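Local coordinates for E3 SUMO-protein ligase SIZ2 (Saccharomyces cerevisiae, PDB 6U75) that acts as an E3 ligase in protein sumoylation, may direct SUMO attachment to septins, and may take part in chromosome maintenance, at residues Val12-Ala17 and Phe34-Ser39; Gly28-Lys33 and Leu121-Ile126; Tyr50-Phe55 and Cys134-Val139; Leu80-Thr85 and Glu115-Asp120. One frame throughout, in Å; residues are numbered along the deposited sequence.

Contact 1: residues Val12-Ala17 and Phe34-Ser39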
# COMPACT_ATOMS: atom_id res chain seq x y z
N VAL A 12 14.06 -13.74 0.07
CA VAL A 12 14.61 -14.70 -0.87
C VAL A 12 13.51 -15.09 -1.85
O VAL A 12 12.35 -15.23 -1.47
CB VAL A 12 15.19 -15.94 -0.14
CG1 VAL A 12 14.15 -16.52 0.81
CG2 VAL A 12 15.64 -16.99 -1.14
N GLN A 13 13.89 -15.25 -3.11
CA GLN A 13 12.97 -15.76 -4.11
C GLN A 13 12.92 -17.28 -4.04
O GLN A 13 13.95 -17.94 -3.84
CB GLN A 13 13.41 -15.32 -5.51
CG GLN A 13 12.45 -15.73 -6.62
CD GLN A 13 12.88 -15.20 -7.97
OE1 GLN A 13 13.85 -14.45 -8.08
NE2 GLN A 13 12.14 -15.58 -9.01
N ILE A 14 11.73 -17.83 -4.19
CA ILE A 14 11.56 -19.29 -4.17
C ILE A 14 11.91 -19.84 -5.56
O ILE A 14 11.33 -19.38 -6.55
CB ILE A 14 10.14 -19.67 -3.77
CG1 ILE A 14 9.89 -19.32 -2.30
CG2 ILE A 14 9.90 -21.15 -4.02
CD1 ILE A 14 10.68 -20.17 -1.31
N PRO A 15 12.83 -20.79 -5.67
CA PRO A 15 13.17 -21.33 -6.98
C PRO A 15 12.10 -22.28 -7.50
O PRO A 15 11.38 -22.93 -6.73
CB PRO A 15 14.49 -22.07 -6.73
CG PRO A 15 14.39 -22.50 -5.31
CD PRO A 15 13.61 -21.43 -4.59
N ASP A 16 12.00 -22.35 -8.82
CA ASP A 16 11.05 -23.23 -9.50
C ASP A 16 9.60 -22.87 -9.18
O ASP A 16 8.71 -23.71 -9.31
CB ASP A 16 11.31 -24.70 -9.15
CG ASP A 16 12.75 -25.10 -9.37
OD1 ASP A 16 13.42 -24.50 -10.24
OD2 ASP A 16 13.23 -26.02 -8.66
N ALA A 17 9.35 -21.63 -8.75
CA ALA A 17 8.01 -21.15 -8.47
C ALA A 17 7.62 -20.00 -9.39
O ALA A 17 6.76 -19.18 -9.03
CB ALA A 17 7.88 -20.72 -7.00
N PHE A 34 5.54 -26.88 -7.21
CA PHE A 34 6.83 -26.51 -6.66
C PHE A 34 6.92 -26.97 -5.21
O PHE A 34 5.91 -27.19 -4.54
CB PHE A 34 7.09 -25.00 -6.76
CG PHE A 34 6.15 -24.16 -5.95
CD1 PHE A 34 6.43 -23.86 -4.63
CD2 PHE A 34 5.00 -23.64 -6.52
CE1 PHE A 34 5.57 -23.08 -3.88
CE2 PHE A 34 4.14 -22.86 -5.78
CZ PHE A 34 4.42 -22.57 -4.46
N LYS A 35 8.16 -27.13 -4.75
CA LYS A 35 8.47 -27.51 -3.38
C LYS A 35 9.13 -26.34 -2.67
O LYS A 35 9.77 -25.49 -3.30
CB LYS A 35 9.40 -28.73 -3.35
CG LYS A 35 8.86 -29.93 -4.10
CD LYS A 35 9.91 -31.02 -4.28
CE LYS A 35 10.03 -31.91 -3.05
NZ LYS A 35 8.81 -32.74 -2.85
N VAL A 36 8.97 -26.30 -1.35
CA VAL A 36 9.60 -25.30 -0.50
C VAL A 36 10.55 -26.05 0.42
O VAL A 36 10.12 -26.77 1.32
CB VAL A 36 8.58 -24.48 0.29
CG1 VAL A 36 9.29 -23.53 1.25
CG2 VAL A 36 7.68 -23.70 -0.66
N SER A 37 11.86 -25.87 0.19
CA SER A 37 12.88 -26.60 0.92
C SER A 37 12.67 -26.53 2.42
O SER A 37 11.98 -25.64 2.92
CB SER A 37 14.27 -26.06 0.57
OG SER A 37 14.42 -24.73 1.04
N LYS A 38 13.28 -27.47 3.15
CA LYS A 38 13.20 -27.44 4.61
C LYS A 38 13.95 -26.25 5.18
O LYS A 38 13.59 -25.74 6.24
CB LYS A 38 13.75 -28.75 5.18
CG LYS A 38 13.26 -29.08 6.58
CD LYS A 38 14.24 -28.63 7.65
CE LYS A 38 13.74 -28.99 9.04
NZ LYS A 38 14.70 -28.58 10.11
N SER A 39 15.00 -25.79 4.49
CA SER A 39 15.71 -24.59 4.94
C SER A 39 14.81 -23.36 4.88
O SER A 39 14.83 -22.53 5.78
CB SER A 39 16.97 -24.39 4.11
OG SER A 39 18.00 -25.28 4.50
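Phe34 carries this contact through its ring. Its CG sits in the crowded position between the backbone N and the carbonyl carbon, with chi1 at 65°. That torsion lays the ring against residues 14 to 17. Ala17 CB comes down over one ring face, 4.1 Å from the centroid of the Phe34 ring, and makes a CH-pi contact. The methyl lies somewhat off centre, nearest to Phe34 CG at 4.0 Å. Within its own segment, Val36 CG2 meets the edge of the ring in its plane.

Ile14 points toward the other segment and splits its reach between two partners. Its CG1 is placed with chi1 at -69°, and chi2 at -68° bends the chain again toward CD1. Ile14 CG2 approaches the ring obliquely, 4.4 Å from Phe34 CD1. The other branch ends at Ile14 CD1, which meets Val36 CG1 at 4.4 Å. The backbone joins in at Asp16, whose O lies beside Phe34 CB.

Residues 14 to 17 form a type II beta turn that interrupts strand 12-21 where it meets Phe34. Strand 130-139 backs Ile14 and Ala17, through Ile136 and Cys134. Ser37 stands at the N-cap of helix 38-46 and its OG bonds to Asn40 N. Lys35 leads away and reaches Thr114 O. The contact therefore joins the turn that breaks strand 12-21 to the end of strand 28-34 and the lead-in to helix 38-46. The side-chain pairing is apolar, methyl groups and one ring, with the Asp16 carbonyl beside it, so its hold rests largely on shape and burial.

Contact 2: residues Gly28-Lys33 and Leu121-Ile126; sequences GCTKMK and LHYLNI
The Tyr123 ring is covered on both faces. Gly28 lies over one, with its O 3.4 Å above the plane of the Tyr123 ring and its CA in a CH-pi contact. Ile126 CD1 sits over the centre of the opposite face. Thr30 OG1 lies at the edge, near the ring plane, 3.6 Å from Tyr123 CE2, and Asn125 N is at the edge too. The His122 ring carries Cys29 SG over one face, 3.6 Å from the His122 ring centroid and toward the NE2 side.

Torsions set these positions. Tyr123 CG stands between the backbone N and the carbonyl carbon (chi1 53°), the crowded position, which folds the ring across to the neighbouring strand. Gly28 has no CB and so leaves room for it. Cys29 SG is anti to its backbone N (chi1 171°). An alanine in place of Tyr123 would take away the ring over Gly28 and would probably cost Ile126 CD1 and Thr30 OG1 the ring they pack against.

The strands are antiparallel neighbours in the four-stranded sheet of the PINIT domain, where 28-34 is an outer strand. Gly28 and Tyr123 form a hydrogen-bonded pair: Gly28 N reaches Tyr123 O at 2.9 Å and Tyr123 N returns to Gly28 O. Cys29 and His122 are a non-hydrogen-bonded pair. Thr30 and Leu121 are again hydrogen-bonded, with Thr30 N 2.9 Å from Leu121 O but above the carbonyl plane. Beneath the Thr30 and Leu121 side chains lies Leu21 of strand 12-21. On the other face, His122 touches Glu79.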
# COMPACT_ATOMS: atom_id res chain seq x y z
N GLY A 28 -9.88 -21.44 -19.18
CA GLY A 28 -8.59 -22.09 -19.02
C GLY A 28 -8.18 -22.18 -17.57
O GLY A 28 -8.75 -21.53 -16.69
N CYS A 29 -7.16 -23.01 -17.34
CA CYS A 29 -6.59 -23.21 -16.02
C CYS A 29 -5.10 -23.48 -16.17
O CYS A 29 -4.69 -24.28 -17.01
CB CYS A 29 -7.26 -24.38 -15.29
SG CYS A 29 -6.43 -24.86 -13.75
N THR A 30 -4.29 -22.81 -15.35
CA THR A 30 -2.84 -22.97 -15.36
C THR A 30 -2.38 -23.56 -14.03
O THR A 30 -2.80 -23.09 -12.97
CB THR A 30 -2.13 -21.64 -15.62
OG1 THR A 30 -2.46 -21.18 -16.94
CG2 THR A 30 -0.63 -21.79 -15.51
N LYS A 31 -1.52 -24.56 -14.10
CA LYS A 31 -1.07 -25.29 -12.92
C LYS A 31 0.41 -25.05 -12.68
O LYS A 31 1.19 -24.87 -13.62
CB LYS A 31 -1.32 -26.80 -13.09
CG LYS A 31 -2.79 -27.16 -13.22
CD LYS A 31 -2.98 -28.61 -13.63
CE LYS A 31 -4.24 -29.20 -13.02
NZ LYS A 31 -4.46 -30.61 -13.45
N MET A 32 0.80 -25.04 -11.40
CA MET A 32 2.19 -24.87 -11.01
C MET A 32 2.51 -25.85 -9.89
O MET A 32 1.84 -25.85 -8.86
CB MET A 32 2.46 -23.44 -10.54
CG MET A 32 2.19 -22.37 -11.58
SD MET A 32 2.43 -20.71 -10.92
CE MET A 32 4.11 -20.81 -10.29
N LYS A 33 3.54 -26.67 -10.09
CA LYS A 33 4.08 -27.52 -9.04
C LYS A 33 5.38 -26.91 -8.53
O LYS A 33 6.22 -26.47 -9.32
CB LYS A 33 4.35 -28.94 -9.55
CG LYS A 33 3.38 -29.45 -10.60
CD LYS A 33 3.50 -30.96 -10.80
CE LYS A 33 4.88 -31.38 -11.29
NZ LYS A 33 5.17 -30.90 -12.67
N LEU A 121 -4.63 -21.89 -11.09
CA LEU A 121 -5.15 -20.56 -11.38
C LEU A 121 -6.16 -20.70 -12.51
O LEU A 121 -5.78 -20.97 -13.66
CB LEU A 121 -4.02 -19.60 -11.76
CG LEU A 121 -4.41 -18.20 -12.25
CD1 LEU A 121 -5.58 -17.64 -11.47
CD2 LEU A 121 -3.21 -17.28 -12.13
N HIS A 122 -7.44 -20.55 -12.17
CA HIS A 122 -8.53 -20.70 -13.12
C HIS A 122 -8.98 -19.33 -13.62
O HIS A 122 -9.09 -18.38 -12.84
CB HIS A 122 -9.71 -21.43 -12.48
CG HIS A 122 -9.40 -22.82 -12.05
ND1 HIS A 122 -8.79 -23.11 -10.85
CD2 HIS A 122 -9.60 -24.01 -12.66
CE1 HIS A 122 -8.63 -24.42 -10.74
NE2 HIS A 122 -9.12 -24.99 -11.83
N TYR A 123 -9.25 -19.25 -14.92
CA TYR A 123 -9.59 -17.99 -15.56
C TYR A 123 -10.55 -18.26 -16.71
O TYR A 123 -10.62 -19.37 -17.25
CB TYR A 123 -8.34 -17.28 -16.08
CG TYR A 123 -7.50 -18.16 -16.97
CD1 TYR A 123 -7.75 -18.24 -18.33
CD2 TYR A 123 -6.46 -18.92 -16.45
CE1 TYR A 123 -6.99 -19.05 -19.15
CE2 TYR A 123 -5.69 -19.74 -17.26
CZ TYR A 123 -5.96 -19.80 -18.61
OH TYR A 123 -5.20 -20.61 -19.42
N LEU A 124 -11.28 -17.21 -17.10
CA LEU A 124 -12.17 -17.27 -18.25
C LEU A 124 -11.52 -16.74 -19.52
O LEU A 124 -12.05 -16.97 -20.61
CB LEU A 124 -13.45 -16.48 -17.97
CG LEU A 124 -14.19 -16.85 -16.69
CD1 LEU A 124 -15.44 -15.99 -16.52
CD2 LEU A 124 -14.54 -18.33 -16.68
N ASN A 125 -10.40 -16.03 -19.40
CA ASN A 125 -9.71 -15.44 -20.54
C ASN A 125 -8.46 -14.75 -20.01
O ASN A 125 -8.33 -14.50 -18.81
CB ASN A 125 -10.59 -14.43 -21.28
CG ASN A 125 -11.02 -13.28 -20.39
OD1 ASN A 125 -11.98 -13.40 -19.62
ND2 ASN A 125 -10.31 -12.16 -20.48
N ILE A 126 -7.54 -14.45 -20.92
CA ILE A 126 -6.31 -13.73 -20.58
C ILE A 126 -5.98 -12.83 -21.76
O ILE A 126 -5.62 -13.32 -22.84
CB ILE A 126 -5.14 -14.68 -20.27
CG1 ILE A 126 -5.52 -15.59 -19.10
CG2 ILE A 126 -3.89 -13.88 -19.94
CD1 ILE A 126 -4.39 -16.45 -18.58

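Contact 3: residues Tyr50-Phe55 and Cys134-Val139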
# COMPACT_ATOMS: atom_id res chain seq x y z
N TYR A 50 7.87 -13.26 8.68
CA TYR A 50 8.18 -13.81 7.37
C TYR A 50 7.00 -14.61 6.84
O TYR A 50 6.49 -15.50 7.53
CB TYR A 50 9.43 -14.69 7.42
CG TYR A 50 10.74 -13.94 7.63
CD1 TYR A 50 10.76 -12.56 7.75
CD2 TYR A 50 11.94 -14.63 7.70
CE1 TYR A 50 11.95 -11.88 7.94
CE2 TYR A 50 13.13 -13.96 7.89
CZ TYR A 50 13.13 -12.58 8.01
OH TYR A 50 14.32 -11.91 8.20
N LYS A 51 6.58 -14.29 5.62
CA LYS A 51 5.47 -14.96 4.96
C LYS A 51 5.87 -15.31 3.54
O LYS A 51 6.79 -14.71 2.96
CB LYS A 51 4.20 -14.09 4.94
CG LYS A 51 3.73 -13.62 6.31
CD LYS A 51 3.41 -14.77 7.24
CE LYS A 51 2.46 -14.35 8.36
NZ LYS A 51 1.04 -14.42 7.93
N LEU A 52 5.18 -16.29 2.96
CA LEU A 52 5.37 -16.67 1.56
C LEU A 52 4.28 -16.01 0.74
O LEU A 52 3.10 -16.37 0.85
CB LEU A 52 5.35 -18.19 1.40
CG LEU A 52 5.50 -18.67 -0.04
CD1 LEU A 52 6.83 -18.21 -0.63
CD2 LEU A 52 5.38 -20.19 -0.13
N TYR A 53 4.67 -15.05 -0.10
CA TYR A 53 3.73 -14.26 -0.88
C TYR A 53 3.85 -14.59 -2.36
O TYR A 53 4.96 -14.67 -2.90
CB TYR A 53 3.97 -12.76 -0.66
CG TYR A 53 3.31 -12.18 0.57
CD1 TYR A 53 2.72 -13.00 1.53
CD2 TYR A 53 3.25 -10.81 0.76
CE1 TYR A 53 2.11 -12.46 2.64
CE2 TYR A 53 2.65 -10.27 1.88
CZ TYR A 53 2.07 -11.10 2.82
OH TYR A 53 1.47 -10.56 3.93
N LEU A 54 2.70 -14.80 -3.00
CA LEU A 54 2.61 -14.94 -4.44
C LEU A 54 2.42 -13.57 -5.08
O LEU A 54 1.66 -12.74 -4.57
CB LEU A 54 1.43 -15.85 -4.80
CG LEU A 54 1.14 -16.11 -6.28
CD1 LEU A 54 2.14 -17.08 -6.88
CD2 LEU A 54 -0.28 -16.63 -6.45
N PHE A 55 3.12 -13.34 -6.18
CA PHE A 55 3.08 -12.07 -6.90
C PHE A 55 2.74 -12.33 -8.36
O PHE A 55 3.15 -13.34 -8.94
CB PHE A 55 4.42 -11.34 -6.80
CG PHE A 55 4.76 -10.88 -5.41
CD1 PHE A 55 5.31 -11.75 -4.49
CD2 PHE A 55 4.54 -9.57 -5.03
CE1 PHE A 55 5.63 -11.33 -3.22
CE2 PHE A 55 4.85 -9.14 -3.76
CZ PHE A 55 5.39 -10.02 -2.85
N CYS A 134 7.04 -16.17 -6.62
CA CYS A 134 6.81 -16.42 -5.21
C CYS A 134 8.04 -16.00 -4.43
O CYS A 134 9.17 -16.33 -4.81
CB CYS A 134 6.50 -17.90 -4.94
SG CYS A 134 5.02 -18.51 -5.76
N PHE A 135 7.83 -15.26 -3.34
CA PHE A 135 8.93 -14.76 -2.54
C PHE A 135 8.63 -14.95 -1.06
O PHE A 135 7.48 -14.79 -0.63
CB PHE A 135 9.20 -13.26 -2.79
CG PHE A 135 9.76 -12.96 -4.14
CD1 PHE A 135 8.94 -12.94 -5.26
CD2 PHE A 135 11.11 -12.67 -4.30
CE1 PHE A 135 9.46 -12.65 -6.51
CE2 PHE A 135 11.63 -12.38 -5.54
CZ PHE A 135 10.81 -12.37 -6.65
N ILE A 136 9.65 -15.27 -0.29
CA ILE A 136 9.58 -15.07 1.15
C ILE A 136 9.83 -13.60 1.42
O ILE A 136 10.72 -12.98 0.83
CB ILE A 136 10.59 -15.97 1.88
CG1 ILE A 136 10.29 -17.44 1.56
CG2 ILE A 136 10.53 -15.73 3.39
CD1 ILE A 136 11.03 -18.44 2.42
N VAL A 137 9.01 -13.01 2.29
CA VAL A 137 9.04 -11.57 2.51
C VAL A 137 8.84 -11.29 3.99
O VAL A 137 8.14 -12.03 4.70
CB VAL A 137 7.97 -10.83 1.68
CG1 VAL A 137 8.13 -11.14 0.20
CG2 VAL A 137 6.58 -11.20 2.16
N GLU A 138 9.46 -10.21 4.46
CA GLU A 138 9.17 -9.67 5.78
C GLU A 138 8.07 -8.63 5.63
O GLU A 138 8.20 -7.70 4.83
CB GLU A 138 10.42 -9.04 6.39
CG GLU A 138 10.25 -8.62 7.85
CD GLU A 138 11.50 -7.99 8.43
OE1 GLU A 138 11.39 -6.91 9.04
OE2 GLU A 138 12.59 -8.57 8.26
N VAL A 139 6.98 -8.81 6.37
CA VAL A 139 5.82 -7.94 6.29
C VAL A 139 5.85 -6.95 7.44
O VAL A 139 6.39 -7.23 8.52
CB VAL A 139 4.50 -8.74 6.29
CG1 VAL A 139 4.47 -9.74 5.14
CG2 VAL A 139 4.30 -9.45 7.63
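Strands 50-58 and 130-139 are neighbours in the five-stranded antiparallel sheet of the PINIT domain. Four backbone bonds tie them. Lys51 N reaches Val137 O at 2.9 Å and Tyr53 N reaches Phe135 O at 2.9 Å, both nearly along the C=O axis. Val137 N and Phe135 N return to Lys51 O and Tyr53 O.

On the face of Lys51 and Tyr53, Val137 CG2 sits over the Tyr53 ring, 3.9 Å from its centroid, off centre. Val137 CG2 takes the crowded position, and this directs it there. Phe135 turns its edge to the face of Phe55 in an offset edge-to-face pair, centroids 5.8 Å apart and planes at 89°.

On the other face, Tyr50 CG is anti to the carbonyl carbon (chi1 -71°), which puts the ring beside Glu138, with Glu138 OE2 at its edge, 3.4 Å from Tyr50 CE1. The ring crosses the extended Glu138 chain obliquely, with Glu138 CG in its plane. Leu52 CD1 lies against Phe135 O and also touches Ile136 CG1. Leu54 CD1 rests 3.4 Å from Cys134 SG. A serine in place of Tyr50 would remove the ring alongside Glu138 and would probably loosen the packing on Leu43 and Leu44.

Further out, Phe3 meets both Phe55 and Phe135, and Tyr8 packs edge-to-face with Phe55. Ile14 and Val12 of strand 12-21 touch Leu52 and Ile136. Leu52 N bonds to Thr107 OG1.

Contact 4: residues Leu80-Thr85 and Glu115-Asp120; sequences LVFNGT and EMNHLD
The packed face of this pair holds Leu80, Phe82, Asn117 and Leu119. Phe82 CG is anti to its backbone N (chi1 -169°), which sends the ring obliquely across toward Asn117. Leu119 CD1 meets the ring edge, near its plane, 3.7 Å from Phe82 CD1. The ring tip reaches Asn117, with Phe82 CZ 3.8 Å from Asn117 CB, and ring and amide planes lie only 8° apart. Leu54 of strand 50-58 packs on Leu80 and Leu119 from that side.

Asn83 is the polar centre. Its N bonds to His118 O at 2.9 Å, nearly along the C=O axis. Its OD1 takes His118 N at 3.2 Å, the donor standing above the carbonyl plane. Its ND2 gives a bond to Asn117 OD1 at 3.2 Å, on a lone pair, and another to Tyr109 O. The Asn83 amide is therefore fixed in rotation from both ends. Asn117 OD1 also takes Lys111 N, and its ND2 gives a weak bond to Phe34 O.

The other face is looser. Val81 and Asp120 sit here as a hydrogen-bonded pair, with Val81 N 2.9 Å from Asp120 O and Asp120 N returning to Val81 O. Their side chains barely meet: Val81 CB is 4.4 Å from Asp120 OD1. Asp120 packs on Lys31 of the next strand. His118 is exposed and Gly84 stands at the surface.

Phe82 and Thr85 bond to each other through both backbone pairs around Asn83 and Gly84. This is a two-residue beta hairpin closed by a type I' turn, with Asn-Gly as its classic central pair, at the edge of the PINIT sheet.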
# COMPACT_ATOMS: atom_id res chain seq x y z
N LEU A 80 -7.63 -18.54 -7.49
CA LEU A 80 -6.39 -19.15 -7.04
C LEU A 80 -6.71 -20.24 -6.02
O LEU A 80 -7.44 -20.00 -5.06
CB LEU A 80 -5.46 -18.11 -6.41
CG LEU A 80 -4.95 -17.02 -7.35
CD1 LEU A 80 -4.41 -15.85 -6.55
CD2 LEU A 80 -3.88 -17.57 -8.27
N VAL A 81 -6.17 -21.43 -6.25
CA VAL A 81 -6.38 -22.58 -5.38
C VAL A 81 -5.00 -23.15 -5.05
O VAL A 81 -4.33 -23.70 -5.92
CB VAL A 81 -7.27 -23.65 -6.02
CG1 VAL A 81 -7.50 -24.80 -5.05
CG2 VAL A 81 -8.60 -23.04 -6.45
N PHE A 82 -4.59 -23.02 -3.79
CA PHE A 82 -3.29 -23.50 -3.33
C PHE A 82 -3.53 -24.71 -2.44
O PHE A 82 -4.05 -24.58 -1.33
CB PHE A 82 -2.54 -22.40 -2.59
CG PHE A 82 -1.10 -22.73 -2.31
CD1 PHE A 82 -0.18 -22.82 -3.34
CD2 PHE A 82 -0.66 -22.95 -1.01
CE1 PHE A 82 1.14 -23.13 -3.09
CE2 PHE A 82 0.66 -23.26 -0.76
CZ PHE A 82 1.56 -23.35 -1.80
N ASN A 83 -3.15 -25.89 -2.94
CA ASN A 83 -3.31 -27.14 -2.19
C ASN A 83 -4.77 -27.40 -1.85
O ASN A 83 -5.11 -27.80 -0.74
CB ASN A 83 -2.45 -27.13 -0.93
CG ASN A 83 -0.96 -27.12 -1.23
OD1 ASN A 83 -0.50 -27.78 -2.17
ND2 ASN A 83 -0.20 -26.36 -0.45
N GLY A 84 -5.65 -27.18 -2.83
CA GLY A 84 -7.07 -27.44 -2.67
C GLY A 84 -7.86 -26.33 -2.02
O GLY A 84 -9.07 -26.24 -2.24
N THR A 85 -7.22 -25.48 -1.21
CA THR A 85 -7.90 -24.40 -0.52
C THR A 85 -7.91 -23.15 -1.39
O THR A 85 -6.85 -22.69 -1.84
CB THR A 85 -7.22 -24.11 0.82
OG1 THR A 85 -7.33 -25.25 1.67
CG2 THR A 85 -7.86 -22.90 1.50
N GLU A 115 6.74 -32.95 0.62
CA GLU A 115 5.60 -33.09 -0.27
C GLU A 115 5.57 -31.94 -1.28
O GLU A 115 6.30 -30.96 -1.17
CB GLU A 115 4.29 -33.14 0.52
CG GLU A 115 4.16 -34.40 1.37
CD GLU A 115 2.86 -34.43 2.16
OE1 GLU A 115 2.13 -33.42 2.14
OE2 GLU A 115 2.58 -35.47 2.80
N MET A 116 4.70 -32.09 -2.27
CA MET A 116 4.62 -31.16 -3.40
C MET A 116 3.51 -30.15 -3.17
O MET A 116 2.44 -30.49 -2.65
CB MET A 116 4.35 -31.92 -4.70
CG MET A 116 4.75 -31.17 -5.95
SD MET A 116 6.54 -31.13 -6.16
CE MET A 116 6.70 -29.94 -7.48
N ASN A 117 3.76 -28.90 -3.56
CA ASN A 117 2.76 -27.84 -3.49
C ASN A 117 2.21 -27.59 -4.89
O ASN A 117 2.97 -27.38 -5.84
CB ASN A 117 3.33 -26.55 -2.91
CG ASN A 117 3.79 -26.72 -1.47
OD1 ASN A 117 2.97 -26.74 -0.55
ND2 ASN A 117 5.09 -26.83 -1.27
N HIS A 118 0.88 -27.60 -5.00
CA HIS A 118 0.18 -27.37 -6.26
C HIS A 118 -0.59 -26.06 -6.17
O HIS A 118 -1.33 -25.84 -5.21
CB HIS A 118 -0.79 -28.52 -6.57
CG HIS A 118 -0.14 -29.87 -6.60
ND1 HIS A 118 0.50 -30.36 -7.72
CD2 HIS A 118 -0.02 -30.82 -5.65
CE1 HIS A 118 0.97 -31.57 -7.45
NE2 HIS A 118 0.67 -31.87 -6.20
N LEU A 119 -0.41 -25.20 -7.16
CA LEU A 119 -1.11 -23.92 -7.26
C LEU A 119 -1.83 -23.88 -8.60
O LEU A 119 -1.19 -23.87 -9.65
CB LEU A 119 -0.14 -22.75 -7.12
CG LEU A 119 -0.75 -21.35 -7.29
CD1 LEU A 119 -1.74 -21.06 -6.18
CD2 LEU A 119 0.34 -20.29 -7.33
N ASP A 120 -3.16 -23.88 -8.55
CA ASP A 120 -3.98 -23.79 -9.75
C ASP A 120 -4.55 -22.38 -9.86
O ASP A 120 -4.90 -21.75 -8.86
CB ASP A 120 -5.12 -24.81 -9.71
CG ASP A 120 -4.65 -26.20 -9.32
OD1 ASP A 120 -4.71 -26.53 -8.12
OD2 ASP A 120 -4.22 -26.95 -10.22

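Overall arrangement
All four contacts lie in the PINIT domain, apart from the zinc-binding SP-RING. Contacts 2 and 4 share strand 117-123, one on each side of it in the four-stranded sheet, with centres about 12 Å apart. Contacts 1 and 3 meet at the other sheet, where strands 12-21 and 130-139 are neighbours; their centres are about 11 Å apart. Contact 1 comes first in the chain. Contact 3 spans a later stretch that includes contact 4, while contacts 1 and 2 cross. Leu54 packing on Leu80 and Leu119 joins contacts 3 and 4, and Phe34 bonding to Asn117 joins contacts 1 and 4. Distant parts of the chain thus bring two sheets together in one domain.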